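PDB 5ZHF: D-alanyl-D-alanine carboxypeptidase from Enterococcus faecalis V583, which cleaves the terminal D-alanine from peptidoglycan-derived pentapeptides with the help of zinc, an activity linked to vancomycin resistance. Local coordinates for residues 93-96 and 97-100; 108-111 and 112-115; 149-152 and 153-156; 161-164 and 165-169. All blocks are in the same frame, centred on the assembly; numbering follows the deposited sequence.

Overall arrangement
Along the chain the four contacts follow in series, each within one continuous stretch, so none nests in or crosses another. Interaction 1 closes the bend where strand 91-95 runs out toward helix 100-116. Interaction 2 lies farther along that helix, its centre about 19 Å from that of interaction 1. Interaction 3 closes the loop between strand 145-150 and helix 157-167, and interaction 4 lies on that helix, with centres about 15 Å apart. Strands 91-95 and 145-150 are antiparallel neighbours, and A94 packs against N149 to join interactions 1 and 3. N149 also meets Y161 of interaction 4. Interaction 2 stands apart, about 29 Å from interaction 4 between centres.

Interaction 1 of 4, residues 93-96 and 97-100; sequences VASG and YRTT
Between S95 and R98 the backbone bends out of strand 91-95 through G96, whose phi and psi of -113° and -117° mark a local departure from the strand, and the CA atoms of G96 and Y97 are 3.8 Å apart. The bend brings the two side chains together. S95 OG lies beside its carbonyl carbon, opposite the backbone N (chi1 179°), and thereby faces the end of R98. The arginine reaches back with an extended chain from CG to NE. R98 NH2 donates to S95 OG over 3.2 Å, a moderately bent bond, with the hydroxyl oxygen close to the guanidinium plane. R98 NE is also near, at 3.1 Å from S95 OG, and S95 CB sits at the same edge of the group, 3.8 Å from R98 NH2. The serine thus meets the guanidinium edge-on.

The arginine has further partners: NH2 forms a salt bridge with D147, and NH1 bonds to Q103, which binds substrate. Several bonds in different directions should fix the rotation of the flat group. The backbone is held too, since G96 O accepts from H140 ND1 and R98 pairs with the H140 backbone. D147 and H140 are zinc ligands, so R98 belongs to the second shell through its salt bridge, with S95 OG in turn bonded to the arginine. Upstream, A94 and S95 both face D147 in a classic beta bulge; downstream, T99 N-caps helix 100-116. A bulged edge strand running into an arginine beside the metal places this bend at the zinc site of an M15 peptidase.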
ATOM      1  N   VAL A  93      -7.959  -8.240   3.177  1.00 17.77           N
ATOM      2  CA  VAL A  93      -6.933  -7.305   3.639  1.00 18.30           C
ATOM      3  C   VAL A  93      -5.865  -8.134   4.336  1.00 17.99           C
ATOM      4  O   VAL A  93      -6.033  -8.566   5.485  1.00 19.91           O
ATOM      5  CB  VAL A  93      -7.486  -6.227   4.576  1.00 19.78           C
ATOM      6  CG1 VAL A  93      -6.346  -5.308   5.056  1.00 20.22           C
ATOM      7  CG2 VAL A  93      -8.601  -5.422   3.905  1.00 21.22           C
ATOM      8  N   ALA A  94      -4.783  -8.384   3.624  1.00 18.09           N
ATOM      9  CA  ALA A  94      -3.683  -9.149   4.201  1.00 19.42           C
ATOM     10  C   ALA A  94      -2.930  -8.335   5.270  1.00 19.08           C
ATOM     11  O   ALA A  94      -2.432  -8.883   6.246  1.00 20.31           O
ATOM     12  CB  ALA A  94      -2.756  -9.631   3.095  1.00 20.28           C
ATOM     13  N   SER A  95      -2.848  -7.009   5.096  1.00 19.03           N
ATOM     14  CA  SER A  95      -2.110  -6.181   6.027  1.00 20.43           C
ATOM     15  C   SER A  95      -2.580  -4.745   5.915  1.00 20.10           C
ATOM     16  O   SER A  95      -2.601  -4.178   4.807  1.00 19.11           O
ATOM     17  CB  SER A  95      -0.607  -6.221   5.722  1.00 22.50           C
ATOM     18  OG  SER A  95       0.115  -5.385   6.626  1.00 24.02           O
ATOM     19  N   GLY A  96      -2.939  -4.160   7.048  1.00 18.52           N
ATOM     20  CA  GLY A  96      -3.329  -2.741   7.112  1.00 18.90           C
ATOM     21  C   GLY A  96      -2.279  -1.965   7.912  1.00 17.96           C
ATOM     22  O   GLY A  96      -1.099  -1.895   7.545  1.00 19.23           O
ATOM     23  N   TYR A  97      -2.719  -1.417   9.029  1.00 17.82           N
ATOM     24  CA  TYR A  97      -1.861  -0.659   9.911  1.00 18.31           C
ATOM     25  C   TYR A  97      -0.780  -1.545  10.488  1.00 18.95           C
ATOM     26  O   TYR A  97      -1.046  -2.704  10.856  1.00 19.98           O
ATOM     27  CB  TYR A  97      -2.687  -0.052  11.064  1.00 18.66           C
ATOM     28  CG  TYR A  97      -1.836   0.684  12.042  1.00 19.58           C
ATOM     29  CD1 TYR A  97      -1.382   1.977  11.763  1.00 19.93           C
ATOM     30  CD2 TYR A  97      -1.450   0.096  13.227  1.00 20.40           C
ATOM     31  CE1 TYR A  97      -0.576   2.650  12.662  1.00 21.88           C
ATOM     32  CE2 TYR A  97      -0.642   0.768  14.127  1.00 22.74           C
ATOM     33  CZ  TYR A  97      -0.210   2.051  13.825  1.00 21.94           C
ATOM     34  OH  TYR A  97       0.615   2.749  14.708  1.00 25.12           O
ATOM     35  N   ARG A  98       0.427  -0.997  10.610  1.00 18.84           N
ATOM     36  CA  ARG A  98       1.525  -1.659  11.290  1.00 20.39           C
ATOM     37  C   ARG A  98       2.187  -0.720  12.276  1.00 20.84           C
ATOM     38  O   ARG A  98       2.414   0.453  11.966  1.00 21.41           O
ATOM     39  CB  ARG A  98       2.595  -2.089  10.298  1.00 22.17           C
ATOM     40  CG  ARG A  98       2.153  -3.097   9.268  1.00 22.32           C
ATOM     41  CD  ARG A  98       3.310  -3.312   8.296  1.00 23.67           C
ATOM     42  NE  ARG A  98       2.848  -4.069   7.167  1.00 24.49           N
ATOM     43  CZ  ARG A  98       3.419  -4.122   5.972  1.00 25.18           C
ATOM     44  NH1 ARG A  98       4.555  -3.475   5.699  1.00 24.77           N
ATOM     45  NH2 ARG A  98       2.819  -4.849   5.024  1.00 25.49           N
ATOM     46  N   THR A  99       2.529  -1.253  13.440  1.00 20.86           N
ATOM     47  CA  THR A  99       3.348  -0.522  14.412  1.00 20.76           C
ATOM     48  C   THR A  99       4.797  -0.501  13.914  1.00 22.51           C
ATOM     49  O   THR A  99       5.171  -1.234  12.988  1.00 22.48           O
ATOM     50  CB  THR A  99       3.336  -1.184  15.801  1.00 21.36           C
ATOM     51  OG1 THR A  99       3.949  -2.463  15.717  1.00 20.51           O
ATOM     52  CG2 THR A  99       1.897  -1.354  16.360  1.00 21.34           C
ATOM     53  N   THR A 100       5.605   0.329  14.563  1.00 22.50           N
ATOM     54  CA  THR A 100       7.037   0.403  14.284  1.00 23.95           C
ATOM     55  C   THR A 100       7.703  -0.965  14.392  1.00 23.57           C
ATOM     56  O   THR A 100       8.439  -1.374  13.485  1.00 23.82           O
ATOM     57  CB  THR A 100       7.694   1.399  15.260  1.00 24.59           C
ATOM     58  OG1 THR A 100       7.128   2.700  15.037  1.00 26.09           O
ATOM     59  CG2 THR A 100       9.232   1.427  15.101  1.00 26.07           C
TER

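Interaction 2 of 4, residues 108-111 and 112-115; sequences DEKV and AEYK
K110 and E113, one helical turn apart, are joined by a salt bridge of 2.6 Å between K110 NZ and E113 OE1. The ammonium comes to the syn side of the carboxylate oxygen, 18° out of the carboxylate plane. The lysine gets there by folding: its chain bends at chi2 (58°) and again at chi3 (64°), which turns the end back toward the next turn, while the glutamate extends beyond CG to meet it. The fold also sets the aliphatic part of the lysine against a ring, with K110 CD 4.0 Å from Y114 CE2.

The second carboxylate oxygen is used through water. One water donates to E113 OE2 at a short 2.5 Å and to E109 O at 3.3 Å, linking the side chain to the backbone one turn earlier. Beneath these groups the regular alpha-helical bonds run from A112, E113, Y114 and K115 back to D108, E109, K110 and V111; that from K115 N to V111 O measures 2.9 Å.

Farther out, Y114 OH is bonded to NE1 of W131, a substrate-binding residue, and its ring meets Y119 edge-to-face. K110, V111 and Y114 all pack on helix 121-128, and K110 NZ also bonds to a tetraethylene glycol, probably from the crystallisation liquor. With both carboxylate oxygens engaged and the ammonium in contact with one, the pair is probably ionised, although the additive bound to K110 NZ may share in setting where the ammonium lies.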
ATOM      1  N   ASP A 108      13.054  -7.176   8.537  1.00 25.89           N
ATOM      2  CA  ASP A 108      14.083  -8.121   8.903  1.00 25.56           C
ATOM      3  C   ASP A 108      13.861  -9.468   8.258  1.00 25.24           C
ATOM      4  O   ASP A 108      14.777 -10.109   7.865  1.00 23.55           O
ATOM      5  CB  ASP A 108      14.136  -8.271  10.417  1.00 26.85           C
ATOM      6  CG  ASP A 108      14.675  -7.059  11.108  1.00 27.33           C
ATOM      7  OD1 ASP A 108      15.191  -6.162  10.465  1.00 31.02           O
ATOM      8  OD2 ASP A 108      14.589  -7.036  12.317  1.00 28.94           O
ATOM      9  N   GLU A 109      12.626  -9.891   8.173  1.00 25.48           N
ATOM     10  CA  GLU A 109      12.298 -11.159   7.511  1.00 27.17           C
ATOM     11  C   GLU A 109      12.649 -11.110   6.021  1.00 24.57           C
ATOM     12  O   GLU A 109      13.146 -12.096   5.479  1.00 24.54           O
ATOM     13  CB  GLU A 109      10.835 -11.572   7.759  1.00 31.30           C
ATOM     14  CG  GLU A 109      10.658 -12.103   9.182  1.00 36.36           C
ATOM     15  CD  GLU A 109       9.231 -12.472   9.584  1.00 45.59           C
ATOM     16  OE1 GLU A 109       9.045 -13.577  10.190  1.00 47.00           O
ATOM     17  OE2 GLU A 109       8.300 -11.659   9.328  1.00 51.21           O
ATOM     18  N   LYS A 110      12.431  -9.966   5.375  1.00 22.53           N
ATOM     19  CA  LYS A 110      12.826  -9.788   3.965  1.00 23.14           C
ATOM     20  C   LYS A 110      14.345  -9.782   3.813  1.00 23.23           C
ATOM     21  O   LYS A 110      14.857 -10.384   2.855  1.00 23.21           O
ATOM     22  CB  LYS A 110      12.221  -8.513   3.355  1.00 24.01           C
ATOM     23  CG  LYS A 110      12.396  -8.332   1.842  1.00 26.07           C
ATOM     24  CD  LYS A 110      11.818  -9.450   0.986  1.00 28.55           C
ATOM     25  CE  LYS A 110      10.306  -9.598   1.089  1.00 31.50           C
ATOM     26  NZ  LYS A 110       9.842 -10.933   0.595  1.00 33.19           N
ATOM     27  N   VAL A 111      15.048  -9.117   4.729  1.00 22.69           N
ATOM     28  CA  VAL A 111      16.529  -9.123   4.740  1.00 23.41           C
ATOM     29  C   VAL A 111      17.040 -10.580   4.856  1.00 24.72           C
ATOM     30  O   VAL A 111      17.908 -11.017   4.094  1.00 23.86           O
ATOM     31  CB  VAL A 111      17.100  -8.228   5.865  1.00 23.86           C
ATOM     32  CG1 VAL A 111      18.619  -8.425   6.039  1.00 25.33           C
ATOM     33  CG2 VAL A 111      16.803  -6.746   5.599  1.00 24.18           C
ATOM     34  N   ALA A 112      16.434 -11.350   5.753  1.00 24.55           N
ATOM     35  CA  ALA A 112      16.820 -12.755   5.933  1.00 25.32           C
ATOM     36  C   ALA A 112      16.598 -13.591   4.668  1.00 25.65           C
ATOM     37  O   ALA A 112      17.411 -14.469   4.358  1.00 25.79           O
ATOM     38  CB  ALA A 112      16.069 -13.370   7.107  1.00 25.25           C
ATOM     39  N   GLU A 113      15.492 -13.358   3.965  1.00 25.48           N
ATOM     40  CA  GLU A 113      15.233 -14.051   2.696  1.00 26.96           C
ATOM     41  C   GLU A 113      16.324 -13.777   1.665  1.00 25.79           C
ATOM     42  O   GLU A 113      16.734 -14.690   0.946  1.00 25.87           O
ATOM     43  CB  GLU A 113      13.880 -13.670   2.106  1.00 29.45           C
ATOM     44  CG  GLU A 113      12.703 -14.283   2.832  1.00 33.26           C
ATOM     45  CD  GLU A 113      11.375 -13.649   2.431  1.00 38.73           C
ATOM     46  OE1 GLU A 113      11.322 -12.919   1.414  1.00 38.24           O
ATOM     47  OE2 GLU A 113      10.371 -13.891   3.148  1.00 43.89           O
ATOM     48  N   TYR A 114      16.770 -12.527   1.574  1.00 23.86           N
ATOM     49  CA  TYR A 114      17.903 -12.202   0.688  1.00 25.09           C
ATOM     50  C   TYR A 114      19.201 -12.838   1.148  1.00 25.43           C
ATOM     51  O   TYR A 114      19.923 -13.405   0.317  1.00 26.55           O
ATOM     52  CB  TYR A 114      18.072 -10.692   0.498  1.00 26.81           C
ATOM     53  CG  TYR A 114      17.143 -10.170  -0.569  1.00 29.22           C
ATOM     54  CD1 TYR A 114      17.375 -10.465  -1.921  1.00 30.65           C
ATOM     55  CD2 TYR A 114      16.009  -9.415  -0.242  1.00 30.87           C
ATOM     56  CE1 TYR A 114      16.521 -10.014  -2.917  1.00 32.34           C
ATOM     57  CE2 TYR A 114      15.152  -8.951  -1.228  1.00 31.51           C
ATOM     58  CZ  TYR A 114      15.404  -9.256  -2.566  1.00 34.68           C
ATOM     59  OH  TYR A 114      14.566  -8.791  -3.563  1.00 36.47           O
ATOM     60  N   LYS A 115      19.494 -12.777   2.443  1.00 24.67           N
ATOM     61  CA  LYS A 115      20.711 -13.418   2.986  1.00 26.90           C
ATOM     62  C   LYS A 115      20.781 -14.887   2.579  1.00 27.30           C
ATOM     63  O   LYS A 115      21.828 -15.351   2.111  1.00 29.46           O
ATOM     64  CB  LYS A 115      20.818 -13.259   4.508  1.00 26.37           C
ATOM     65  CG  LYS A 115      21.153 -11.848   4.951  1.00 29.26           C
ATOM     66  CD  LYS A 115      21.537 -11.748   6.423  1.00 30.90           C
ATOM     67  CE  LYS A 115      20.446 -12.245   7.364  1.00 34.12           C
ATOM     68  NZ  LYS A 115      20.854 -12.055   8.787  1.00 37.37           N
TER
HETATM   69  O   HOH W   1      10.907 -14.497   5.553  1.00 49.37           O

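Interaction 3 of 4, residues 149-152 and 153-156; sequences NADG and IHST
D151 reaches across the turn to H154 and S155, and its carboxylate does most of the bonding. From CB, the torsion chi1 of 78° swings CG into the crowded position between the backbone N and the carbonyl carbon, folding the acid over the residues that follow. CG itself comes to 3.7 Å from H154 N. OD1 accepts two backbone bonds: H154 N approaches at 2.9 Å on the syn side, whereas S155 N, at 3.2 Å, arrives nearly in line with the C-O bond. OD2 turns to the imidazole, accepting from H154 ND1 at 2.8 Å with its syn lone pair. That bond is nearly straight (168°) and lies in the ring plane, although the carboxylate and ring planes are tilted against each other. I153 CG1 packs beside the same oxygen, 3.7 Å from D151 OD2.

The backbone between the partners matches a classic gamma turn: G152 takes phi 94° with a negative psi, and I153 N makes a weak bond to D151 O. The turn lies in the link from strand 145-150 to helix 157-167. G152 N makes a second weak bond to S155 O, and A150 CB rests 3.3 Å from T156 O, bringing the two arms together.

Around this loop, the Y90 backbone bonds to D151, Y90 N bonds to S155 OG, and the Y90 ring meets that of H154. T156 is the N-cap of helix 157-167, and its backbone N is in turn taken by the E159 carboxylate.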
ATOM      1  N   ASN A 149      -5.005  -9.026  -0.954  1.00 20.23           N
ATOM      2  CA  ASN A 149      -4.759 -10.274  -1.677  1.00 22.09           C
ATOM      3  C   ASN A 149      -6.072 -10.919  -2.037  1.00 21.25           C
ATOM      4  O   ASN A 149      -7.151 -10.450  -1.669  1.00 19.89           O
ATOM      5  CB  ASN A 149      -3.914 -11.210  -0.809  1.00 23.36           C
ATOM      6  CG  ASN A 149      -2.457 -10.808  -0.759  1.00 26.46           C
ATOM      7  OD1 ASN A 149      -1.935 -10.130  -1.657  1.00 29.28           O
ATOM      8  ND2 ASN A 149      -1.774 -11.269   0.277  1.00 26.72           N
ATOM      9  N   ALA A 150      -5.989 -12.033  -2.751  1.00 21.95           N
ATOM     10  CA  ALA A 150      -7.173 -12.831  -3.042  1.00 22.73           C
ATOM     11  C   ALA A 150      -7.523 -13.783  -1.912  1.00 23.21           C
ATOM     12  O   ALA A 150      -6.631 -14.201  -1.152  1.00 25.97           O
ATOM     13  CB  ALA A 150      -6.957 -13.605  -4.320  1.00 23.23           C
ATOM     14  N   ASP A 151      -8.802 -14.133  -1.791  1.00 22.39           N
ATOM     15  CA  ASP A 151      -9.214 -15.108  -0.795  1.00 23.48           C
ATOM     16  C   ASP A 151      -8.672 -16.520  -1.126  1.00 26.80           C
ATOM     17  O   ASP A 151      -8.626 -17.347  -0.237  1.00 27.83           O
ATOM     18  CB  ASP A 151     -10.716 -15.093  -0.501  1.00 24.03           C
ATOM     19  CG  ASP A 151     -11.564 -15.793  -1.541  1.00 23.95           C
ATOM     20  OD1 ASP A 151     -11.091 -16.137  -2.650  1.00 25.91           O
ATOM     21  OD2 ASP A 151     -12.748 -15.948  -1.205  1.00 26.62           O
ATOM     22  N   GLY A 152      -8.262 -16.747  -2.372  1.00 26.71           N
ATOM     23  CA  GLY A 152      -7.602 -17.993  -2.797  1.00 29.68           C
ATOM     24  C   GLY A 152      -8.594 -18.983  -3.365  1.00 32.04           C
ATOM     25  O   GLY A 152      -8.396 -19.504  -4.488  1.00 32.47           O
ATOM     26  N   ILE A 153      -9.662 -19.216  -2.599  1.00 30.68           N
ATOM     27  CA  ILE A 153     -10.707 -20.180  -2.954  1.00 33.40           C
ATOM     28  C   ILE A 153     -11.703 -19.737  -4.025  1.00 32.83           C
ATOM     29  O   ILE A 153     -12.098 -20.562  -4.819  1.00 33.31           O
ATOM     30  CB  ILE A 153     -11.458 -20.726  -1.712  1.00 37.14           C
ATOM     31  CG1 ILE A 153     -12.145 -19.628  -0.902  1.00 40.64           C
ATOM     32  CG2 ILE A 153     -10.499 -21.540  -0.831  1.00 38.54           C
ATOM     33  CD1 ILE A 153     -12.996 -20.147   0.239  1.00 43.33           C
ATOM     34  N   HIS A 154     -12.090 -18.459  -4.060  1.00 28.70           N
ATOM     35  CA  HIS A 154     -12.985 -17.935  -5.113  1.00 28.10           C
ATOM     36  C   HIS A 154     -12.242 -17.166  -6.188  1.00 26.63           C
ATOM     37  O   HIS A 154     -12.682 -17.156  -7.335  1.00 29.22           O
ATOM     38  CB  HIS A 154     -14.076 -17.037  -4.549  1.00 29.59           C
ATOM     39  CG  HIS A 154     -14.946 -17.708  -3.548  1.00 30.86           C
ATOM     40  ND1 HIS A 154     -14.823 -17.487  -2.192  1.00 31.98           N
ATOM     41  CD2 HIS A 154     -15.946 -18.610  -3.699  1.00 31.47           C
ATOM     42  CE1 HIS A 154     -15.713 -18.225  -1.551  1.00 33.27           C
ATOM     43  NE2 HIS A 154     -16.410 -18.910  -2.443  1.00 33.09           N
ATOM     44  N   SER A 155     -11.131 -16.518  -5.820  1.00 24.25           N
ATOM     45  CA  SER A 155     -10.339 -15.725  -6.745  1.00 23.70           C
ATOM     46  C   SER A 155      -8.853 -16.029  -6.586  1.00 21.68           C
ATOM     47  O   SER A 155      -8.401 -16.360  -5.477  1.00 23.89           O
ATOM     48  CB  SER A 155     -10.598 -14.228  -6.475  1.00 24.08           C
ATOM     49  OG  SER A 155     -11.987 -13.895  -6.606  1.00 23.42           O
ATOM     50  N   THR A 156      -8.102 -15.892  -7.676  1.00 22.92           N
ATOM     51  CA  THR A 156      -6.647 -15.931  -7.664  1.00 25.15           C
ATOM     52  C   THR A 156      -6.095 -14.527  -7.409  1.00 25.46           C
ATOM     53  O   THR A 156      -6.802 -13.535  -7.633  1.00 24.72           O
ATOM     54  CB  THR A 156      -6.064 -16.344  -9.018  1.00 26.14           C
ATOM     55  OG1 THR A 156      -6.488 -15.416 -10.032  1.00 28.33           O
ATOM     56  CG2 THR A 156      -6.504 -17.763  -9.395  1.00 27.52           C
TER

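Interaction 4 of 4, residues 161-164 and 165-169; sequences YRWL and DENSY
Stacking joins W163 and N167, whose amide lies over one face of the indole with the two planes 19° apart. N167 ND2 stands 3.3 Å above the W163 ring plane, over the five-membered ring. N167 CB makes a CH-pi contact with the six-membered ring, 3.6 Å from its centroid and 8° off the normal. W163 CG lies opposite its backbone N (chi1 -174°), which lays the indole beside the following turn.

Hydrogen bonds secure the same pair. N167 ND2 donates to W163 O at 2.8 Å, in the carbonyl plane and on a lone pair, so the amide is held flat against the ring; N167 OD1 is taken by R170. In the backbone, D165 N and E166 N bond to Y161 O and R162 O in alpha-helical fashion. L164 O receives two donors from the same face of its plane, N167 N at 3.2 Å, well above it, and S168 N at 2.9 Å.

Charged side chains meet more loosely: R162 and E166 run side by side, with R162 CG 3.3 Å from E166 OE2, but R162 NE remains 4.8 Å from E166 OE2. D165 instead forms a salt bridge with R175.

W163 NE1 bonds to D87, and W163 and L164 pack on helix 74-86, while L164 and D165 touch Y194 of strand 193-196. These contacts are those of a helix packed against both a neighbouring helix and the antiparallel sheet, with a 3-10 segment at 168-169 continuing the chain.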
ATOM      1  N   TYR A 161      -5.663  -8.579  -8.366  1.00 20.68           N
ATOM      2  CA  TYR A 161      -4.739  -7.499  -8.719  1.00 20.16           C
ATOM      3  C   TYR A 161      -5.186  -6.762  -9.972  1.00 22.03           C
ATOM      4  O   TYR A 161      -5.135  -5.525 -10.032  1.00 21.87           O
ATOM      5  CB  TYR A 161      -3.298  -7.992  -8.878  1.00 20.51           C
ATOM      6  CG  TYR A 161      -2.711  -8.690  -7.675  1.00 21.51           C
ATOM      7  CD1 TYR A 161      -3.098  -8.360  -6.364  1.00 21.54           C
ATOM      8  CD2 TYR A 161      -1.732  -9.669  -7.829  1.00 22.50           C
ATOM      9  CE1 TYR A 161      -2.534  -8.979  -5.268  1.00 22.46           C
ATOM     10  CE2 TYR A 161      -1.188 -10.304  -6.731  1.00 22.73           C
ATOM     11  CZ  TYR A 161      -1.585  -9.953  -5.452  1.00 23.62           C
ATOM     12  OH  TYR A 161      -1.038 -10.590  -4.363  1.00 25.25           O
ATOM     13  N   ARG A 162      -5.674  -7.513 -10.955  1.00 21.87           N
ATOM     14  CA  ARG A 162      -6.215  -6.920 -12.167  1.00 23.85           C
ATOM     15  C   ARG A 162      -7.453  -6.073 -11.884  1.00 21.62           C
ATOM     16  O   ARG A 162      -7.555  -4.949 -12.379  1.00 21.74           O
ATOM     17  CB  ARG A 162      -6.506  -7.991 -13.222  1.00 25.39           C
ATOM     18  CG  ARG A 162      -6.957  -7.391 -14.544  1.00 29.24           C
ATOM     19  CD  ARG A 162      -7.202  -8.470 -15.569  1.00 32.80           C
ATOM     20  NE  ARG A 162      -8.256  -9.382 -15.154  1.00 35.84           N
ATOM     21  CZ  ARG A 162      -8.690 -10.406 -15.883  1.00 42.63           C
ATOM     22  NH1 ARG A 162      -8.166 -10.649 -17.086  1.00 44.40           N
ATOM     23  NH2 ARG A 162      -9.659 -11.187 -15.410  1.00 42.31           N
ATOM     24  N   TRP A 163      -8.379  -6.583 -11.060  1.00 19.57           N
ATOM     25  CA  TRP A 163      -9.578  -5.849 -10.736  1.00 19.20           C
ATOM     26  C   TRP A 163      -9.216  -4.555 -10.007  1.00 19.43           C
ATOM     27  O   TRP A 163      -9.787  -3.493 -10.290  1.00 20.65           O
ATOM     28  CB  TRP A 163     -10.549  -6.693  -9.907  1.00 18.15           C
ATOM     29  CG  TRP A 163     -11.868  -6.013  -9.686  1.00 18.83           C
ATOM     30  CD1 TRP A 163     -13.001  -6.163 -10.438  1.00 19.18           C
ATOM     31  CD2 TRP A 163     -12.182  -5.042  -8.675  1.00 18.74           C
ATOM     32  NE1 TRP A 163     -14.002  -5.377  -9.950  1.00 18.39           N
ATOM     33  CE2 TRP A 163     -13.524  -4.654  -8.884  1.00 19.20           C
ATOM     34  CE3 TRP A 163     -11.468  -4.475  -7.603  1.00 18.96           C
ATOM     35  CZ2 TRP A 163     -14.170  -3.735  -8.068  1.00 18.91           C
ATOM     36  CZ3 TRP A 163     -12.109  -3.532  -6.805  1.00 18.95           C
ATOM     37  CH2 TRP A 163     -13.445  -3.181  -7.038  1.00 18.66           C
ATOM     38  N   LEU A 164      -8.286  -4.652  -9.057  1.00 19.21           N
ATOM     39  CA  LEU A 164      -7.895  -3.460  -8.295  1.00 18.30           C
ATOM     40  C   LEU A 164      -7.282  -2.401  -9.232  1.00 19.50           C
ATOM     41  O   LEU A 164      -7.598  -1.184  -9.124  1.00 19.42           O
ATOM     42  CB  LEU A 164      -6.899  -3.835  -7.213  1.00 19.00           C
ATOM     43  CG  LEU A 164      -7.504  -4.619  -6.062  1.00 18.67           C
ATOM     44  CD1 LEU A 164      -6.415  -5.253  -5.224  1.00 19.42           C
ATOM     45  CD2 LEU A 164      -8.449  -3.776  -5.206  1.00 18.97           C
ATOM     46  N   ASP A 165      -6.397  -2.847 -10.114  1.00 18.63           N
ATOM     47  CA  ASP A 165      -5.722  -1.938 -11.053  1.00 20.83           C
ATOM     48  C   ASP A 165      -6.742  -1.127 -11.826  1.00 20.66           C
ATOM     49  O   ASP A 165      -6.581   0.093 -12.013  1.00 21.76           O
ATOM     50  CB  ASP A 165      -4.798  -2.717 -12.014  1.00 21.99           C
ATOM     51  CG  ASP A 165      -4.129  -1.807 -13.055  1.00 24.40           C
ATOM     52  OD1 ASP A 165      -3.175  -1.076 -12.692  1.00 24.91           O
ATOM     53  OD2 ASP A 165      -4.581  -1.811 -14.222  1.00 26.47           O
ATOM     54  N   GLU A 166      -7.790  -1.800 -12.283  1.00 21.06           N
ATOM     55  CA  GLU A 166      -8.792  -1.205 -13.168  1.00 22.85           C
ATOM     56  C   GLU A 166      -9.913  -0.456 -12.440  1.00 22.17           C
ATOM     57  O   GLU A 166     -10.637   0.331 -13.064  1.00 21.50           O
ATOM     58  CB  GLU A 166      -9.359  -2.316 -14.076  1.00 24.82           C
ATOM     59  CG  GLU A 166      -8.282  -2.901 -14.983  1.00 26.96           C
ATOM     60  CD  GLU A 166      -8.676  -4.193 -15.701  1.00 30.06           C
ATOM     61  OE1 GLU A 166      -9.807  -4.632 -15.569  1.00 32.28           O
ATOM     62  OE2 GLU A 166      -7.808  -4.779 -16.384  1.00 38.22           O
ATOM     63  N   ASN A 167     -10.077  -0.686 -11.131  1.00 19.23           N
ATOM     64  CA  ASN A 167     -11.234  -0.155 -10.380  1.00 19.31           C
ATOM     65  C   ASN A 167     -10.977   0.653  -9.100  1.00 18.65           C
ATOM     66  O   ASN A 167     -11.889   1.334  -8.619  1.00 19.38           O
ATOM     67  CB  ASN A 167     -12.171  -1.298 -10.002  1.00 19.67           C
ATOM     68  CG  ASN A 167     -12.811  -1.947 -11.203  1.00 22.04           C
ATOM     69  OD1 ASN A 167     -13.820  -1.451 -11.709  1.00 23.06           O
ATOM     70  ND2 ASN A 167     -12.230  -3.043 -11.669  1.00 20.56           N
ATOM     71  N   SER A 168      -9.805   0.513  -8.488  1.00 19.18           N
ATOM     72  CA  SER A 168      -9.609   1.006  -7.141  1.00 18.95           C
ATOM     73  C   SER A 168      -9.823   2.513  -7.008  1.00 18.33           C
ATOM     74  O   SER A 168     -10.254   2.991  -5.949  1.00 17.98           O
ATOM     75  CB  SER A 168      -8.219   0.688  -6.630  1.00 19.26           C
ATOM     76  OG  SER A 168      -7.211   1.383  -7.355  1.00 20.12           O
ATOM     77  N   TYR A 169      -9.464   3.233  -8.067  1.00 19.18           N
ATOM     78  CA  TYR A 169      -9.517   4.711  -8.050  1.00 20.15           C
ATOM     79  C   TYR A 169     -10.922   5.251  -7.849  1.00 20.80           C
ATOM     80  O   TYR A 169     -11.105   6.302  -7.260  1.00 20.76           O
ATOM     81  CB  TYR A 169      -8.898   5.302  -9.332  1.00 21.53           C
ATOM     82  CG  TYR A 169      -9.738   5.078 -10.556  1.00 21.88           C
ATOM     83  CD1 TYR A 169      -9.621   3.905 -11.300  1.00 22.88           C
ATOM     84  CD2 TYR A 169     -10.684   6.030 -10.971  1.00 23.91           C
ATOM     85  CE1 TYR A 169     -10.406   3.685 -12.421  1.00 23.90           C
ATOM     86  CE2 TYR A 169     -11.465   5.821 -12.097  1.00 24.53           C
ATOM     87  CZ  TYR A 169     -11.333   4.644 -12.818  1.00 26.34           C
ATOM     88  OH  TYR A 169     -12.118   4.387 -13.956  1.00 27.24           O
TER